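Local coordinates for Ctr9 protein (Myceliophthora thermophila, PDB 6AF0) that probably takes part in binding the RNA polymerase II complex, through a long helical array containing tetratricopeptide repeats, at residues 404-412 with 420-431. Residues are numbered along the deposited sequence; the frame is centred on the assembly and turned at random.
Sequences AKLRLEKMI and AMILLGTLYAEE
Leu408 and Leu424 interlock as knobs into holes where two consecutive helices, 401-414 and 418-435, pack in the helical array of this tetratricopeptide-repeat protein. The segment axes approach to 9.4 Å, with 140° between their directions, a splayed antiparallel pair.

Apolar contacts dominate. Leu408 fills a hole formed by Ala420, Leu423, Leu424 and Leu427. Leu424 in turn fits among Lys405, Leu408, Glu409 and Ile412. The two leucine side chains run side by side, pointing opposite ways, with Leu408 CB 3.9 Å from Leu424 CD1. CG of Leu424 lies anti to the backbone N (chi1 -172°), and with chi2 at 56° this brings CD1 to Leu408 CB and CD2 to the backbone N of Glu409. Near the turn, Ala420 CB meets Ile412 CG2 at 3.7 Å and Met411 SD at 3.9 Å. Leu427 CD1 reaches Lys405 CG and Ala404 CB. Ala404 and Met411 also touch helix 385-396; Leu424 and Tyr428 touch helix 445-463. An apolar side chain of another protein chain packs on Leu423.

Polar groups lie along one edge of the contact. Lys405 NZ lies at the edge of the Tyr428 ring, in its plane, 3.8 Å from CE1. Glu409 OE2 is 3.5 Å from Tyr428 OH. A leucine in place of Tyr428 would probably leave Glu409 OE2 without this hydroxyl neighbour and Lys405 without the ring edge beside it. Lys405 NZ also forms a long salt bridge, 4.0 Å to Glu431 OE1.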
loop_
_atom_site.group_PDB
_atom_site.type_symbol
_atom_site.label_atom_id
_atom_site.label_comp_id
_atom_site.label_asym_id
_atom_site.label_seq_id
_atom_site.Cartn_x
_atom_site.Cartn_y
_atom_site.Cartn_z
ATOM N N ALA A 404 -7.258 -14.549 0.492
ATOM C CA ALA A 404 -6.132 -13.771 -0.006
ATOM C C ALA A 404 -5.814 -12.644 0.959
ATOM O O ALA A 404 -4.666 -12.486 1.380
ATOM C CB ALA A 404 -6.445 -13.211 -1.375
ATOM N N LYS A 405 -6.839 -11.880 1.334
ATOM C CA LYS A 405 -6.670 -10.813 2.331
ATOM C C LYS A 405 -6.083 -11.349 3.619
ATOM O O LYS A 405 -5.209 -10.689 4.206
ATOM C CB LYS A 405 -7.980 -10.113 2.650
ATOM C CG LYS A 405 -8.626 -9.434 1.466
ATOM C CD LYS A 405 -10.010 -8.971 1.831
ATOM C CE LYS A 405 -9.927 -7.635 2.512
ATOM N NZ LYS A 405 -11.105 -7.371 3.371
ATOM N N LEU A 406 -6.553 -12.534 4.046
ATOM C CA LEU A 406 -6.022 -13.170 5.271
ATOM C C LEU A 406 -4.516 -13.238 5.220
ATOM O O LEU A 406 -3.826 -12.598 6.018
ATOM C CB LEU A 406 -6.469 -14.625 5.485
ATOM C CG LEU A 406 -7.887 -15.132 5.367
ATOM C CD1 LEU A 406 -8.059 -16.367 6.247
ATOM C CD2 LEU A 406 -8.873 -14.040 5.720
ATOM N N ARG A 407 -4.032 -14.028 4.257
ATOM C CA ARG A 407 -2.633 -14.489 4.235
ATOM C C ARG A 407 -1.661 -13.359 3.941
ATOM O O ARG A 407 -0.561 -13.320 4.501
ATOM C CB ARG A 407 -2.413 -15.695 3.298
ATOM C CG ARG A 407 -3.302 -15.760 2.059
ATOM C CD ARG A 407 -3.340 -17.164 1.473
ATOM N NE ARG A 407 -4.038 -18.096 2.355
ATOM C CZ ARG A 407 -5.221 -18.643 2.105
ATOM N NH1 ARG A 407 -5.863 -18.378 0.974
ATOM N NH2 ARG A 407 -5.762 -19.465 2.997
ATOM N N LEU A 408 -2.088 -12.420 3.097
ATOM C CA LEU A 408 -1.280 -11.242 2.787
ATOM C C LEU A 408 -1.096 -10.417 4.049
ATOM O O LEU A 408 0.012 -10.020 4.387
ATOM C CB LEU A 408 -1.937 -10.414 1.685
ATOM C CG LEU A 408 -2.027 -11.104 0.315
ATOM C CD1 LEU A 408 -3.183 -10.569 -0.524
ATOM C CD2 LEU A 408 -0.721 -10.973 -0.447
ATOM N N GLU A 409 -2.189 -10.181 4.762
ATOM C CA GLU A 409 -2.116 -9.475 6.027
ATOM C C GLU A 409 -1.176 -10.205 6.973
ATOM O O GLU A 409 -0.304 -9.595 7.592
ATOM C CB GLU A 409 -3.504 -9.333 6.638
ATOM C CG GLU A 409 -3.523 -8.448 7.876
ATOM C CD GLU A 409 -4.788 -7.625 7.969
ATOM O OE1 GLU A 409 -5.353 -7.535 9.079
ATOM O OE2 GLU A 409 -5.225 -7.086 6.927
ATOM N N LYS A 410 -1.348 -11.523 7.047
ATOM C CA LYS A 410 -0.557 -12.384 7.935
ATOM C C LYS A 410 0.916 -12.155 7.653
ATOM O O LYS A 410 1.711 -11.977 8.570
ATOM C CB LYS A 410 -0.914 -13.861 7.716
ATOM C CG LYS A 410 -2.140 -14.392 8.468
ATOM C CD LYS A 410 -3.203 -13.342 8.792
ATOM C CE LYS A 410 -4.623 -13.900 8.748
ATOM N NZ LYS A 410 -5.638 -12.809 8.679
ATOM N N MET A 411 1.242 -12.128 6.364
ATOM C CA MET A 411 2.607 -11.897 5.857
ATOM C C MET A 411 3.201 -10.529 6.155
ATOM O O MET A 411 4.358 -10.421 6.554
ATOM C CB MET A 411 2.615 -12.004 4.342
ATOM C CG MET A 411 2.924 -13.362 3.781
ATOM S SD MET A 411 3.352 -13.069 2.070
ATOM C CE MET A 411 2.394 -14.350 1.312
ATOM N N ILE A 412 2.439 -9.480 5.869
ATOM C CA ILE A 412 2.940 -8.117 6.089
ATOM C C ILE A 412 3.136 -7.860 7.587
ATOM O O ILE A 412 3.997 -7.065 7.986
ATOM C CB ILE A 412 2.079 -7.007 5.412
ATOM C CG1 ILE A 412 0.586 -7.128 5.753
ATOM C CG2 ILE A 412 2.244 -7.045 3.896
ATOM C CD1 ILE A 412 0.173 -6.632 7.131
ATOM N N ALA A 420 3.807 -8.865 -1.116
ATOM C CA ALA A 420 2.555 -8.901 -0.361
ATOM C C ALA A 420 1.913 -7.505 -0.416
ATOM O O ALA A 420 0.799 -7.347 -0.927
ATOM C CB ALA A 420 2.802 -9.351 1.078
ATOM N N MET A 421 2.664 -6.501 0.043
ATOM C CA MET A 421 2.198 -5.119 0.089
ATOM C C MET A 421 1.539 -4.651 -1.212
ATOM O O MET A 421 0.472 -4.057 -1.197
ATOM C CB MET A 421 3.357 -4.179 0.450
ATOM C CG MET A 421 3.832 -4.301 1.888
ATOM S SD MET A 421 4.479 -2.760 2.552
ATOM C CE MET A 421 5.761 -2.363 1.369
ATOM N N ILE A 422 2.178 -4.903 -2.337
ATOM C CA ILE A 422 1.645 -4.439 -3.616
ATOM C C ILE A 422 0.381 -5.192 -3.990
ATOM O O ILE A 422 -0.505 -4.637 -4.610
ATOM C CB ILE A 422 2.667 -4.539 -4.779
ATOM C CG1 ILE A 422 2.060 -3.991 -6.071
ATOM C CG2 ILE A 422 3.114 -5.975 -5.028
ATOM C CD1 ILE A 422 3.062 -3.763 -7.183
ATOM N N LEU A 423 0.302 -6.462 -3.635
ATOM C CA LEU A 423 -0.861 -7.263 -4.021
ATOM C C LEU A 423 -2.050 -6.939 -3.144
ATOM O O LEU A 423 -3.182 -6.803 -3.618
ATOM C CB LEU A 423 -0.569 -8.755 -3.906
ATOM C CG LEU A 423 -1.730 -9.642 -4.353
ATOM C CD1 LEU A 423 -2.229 -9.241 -5.731
ATOM C CD2 LEU A 423 -1.316 -11.111 -4.354
ATOM N N LEU A 424 -1.785 -6.835 -1.850
ATOM C CA LEU A 424 -2.829 -6.522 -0.914
ATOM C C LEU A 424 -3.409 -5.147 -1.257
ATOM O O LEU A 424 -4.601 -5.032 -1.522
ATOM C CB LEU A 424 -2.308 -6.615 0.523
ATOM C CG LEU A 424 -3.355 -6.492 1.642
ATOM C CD1 LEU A 424 -4.487 -7.518 1.525
ATOM C CD2 LEU A 424 -2.652 -6.609 2.989
ATOM N N GLY A 425 -2.552 -4.134 -1.322
ATOM C CA GLY A 425 -2.970 -2.762 -1.678
ATOM C C GLY A 425 -3.811 -2.666 -2.953
ATOM O O GLY A 425 -4.846 -1.993 -2.977
ATOM N N THR A 426 -3.372 -3.349 -4.007
ATOM C CA THR A 426 -4.129 -3.430 -5.248
ATOM C C THR A 426 -5.493 -4.018 -4.968
ATOM O O THR A 426 -6.498 -3.531 -5.472
ATOM C CB THR A 426 -3.449 -4.349 -6.276
ATOM O OG1 THR A 426 -2.049 -4.064 -6.333
ATOM C CG2 THR A 426 -4.048 -4.158 -7.644
ATOM N N LEU A 427 -5.514 -5.080 -4.164
ATOM C CA LEU A 427 -6.755 -5.773 -3.825
ATOM C C LEU A 427 -7.769 -4.819 -3.172
ATOM O O LEU A 427 -8.933 -4.775 -3.578
ATOM C CB LEU A 427 -6.467 -6.957 -2.894
ATOM C CG LEU A 427 -7.501 -8.096 -2.808
ATOM C CD1 LEU A 427 -6.994 -9.162 -1.854
ATOM C CD2 LEU A 427 -8.895 -7.650 -2.367
ATOM N N TYR A 428 -7.311 -4.093 -2.155
ATOM C CA TYR A 428 -8.103 -3.085 -1.494
ATOM C C TYR A 428 -8.534 -1.964 -2.455
ATOM O O TYR A 428 -9.709 -1.582 -2.501
ATOM C CB TYR A 428 -7.329 -2.477 -0.317
ATOM C CG TYR A 428 -7.278 -3.327 0.934
ATOM C CD1 TYR A 428 -8.336 -4.146 1.284
ATOM C CD2 TYR A 428 -6.192 -3.272 1.801
ATOM C CE1 TYR A 428 -8.305 -4.911 2.434
ATOM C CE2 TYR A 428 -6.162 -4.042 2.961
ATOM C CZ TYR A 428 -7.229 -4.865 3.267
ATOM O OH TYR A 428 -7.250 -5.649 4.394
ATOM N N ALA A 429 -7.595 -1.430 -3.220
ATOM C CA ALA A 429 -7.943 -0.376 -4.152
ATOM C C ALA A 429 -9.084 -0.843 -5.010
ATOM O O ALA A 429 -10.108 -0.222 -5.046
ATOM C CB ALA A 429 -6.758 -0.016 -5.026
ATOM N N GLU A 430 -8.913 -1.963 -5.690
ATOM C CA GLU A 430 -9.962 -2.450 -6.575
ATOM C C GLU A 430 -11.296 -2.653 -5.857
ATOM O O GLU A 430 -12.342 -2.563 -6.461
ATOM C CB GLU A 430 -9.545 -3.749 -7.244
ATOM C CG GLU A 430 -8.463 -3.584 -8.294
ATOM C CD GLU A 430 -8.531 -4.645 -9.376
ATOM O OE1 GLU A 430 -9.534 -5.373 -9.440
ATOM O OE2 GLU A 430 -7.577 -4.757 -10.168
ATOM N N GLU A 431 -11.248 -2.956 -4.572
ATOM C CA GLU A 431 -12.459 -3.130 -3.767
ATOM C C GLU A 431 -13.239 -1.813 -3.673
ATOM O O GLU A 431 -14.451 -1.782 -3.912
ATOM C CB GLU A 431 -12.075 -3.629 -2.370
ATOM C CG GLU A 431 -13.199 -4.266 -1.564
ATOM C CD GLU A 431 -12.707 -4.802 -0.218
ATOM O OE1 GLU A 431 -12.489 -6.039 -0.133
ATOM O OE2 GLU A 431 -12.507 -3.990 0.735
#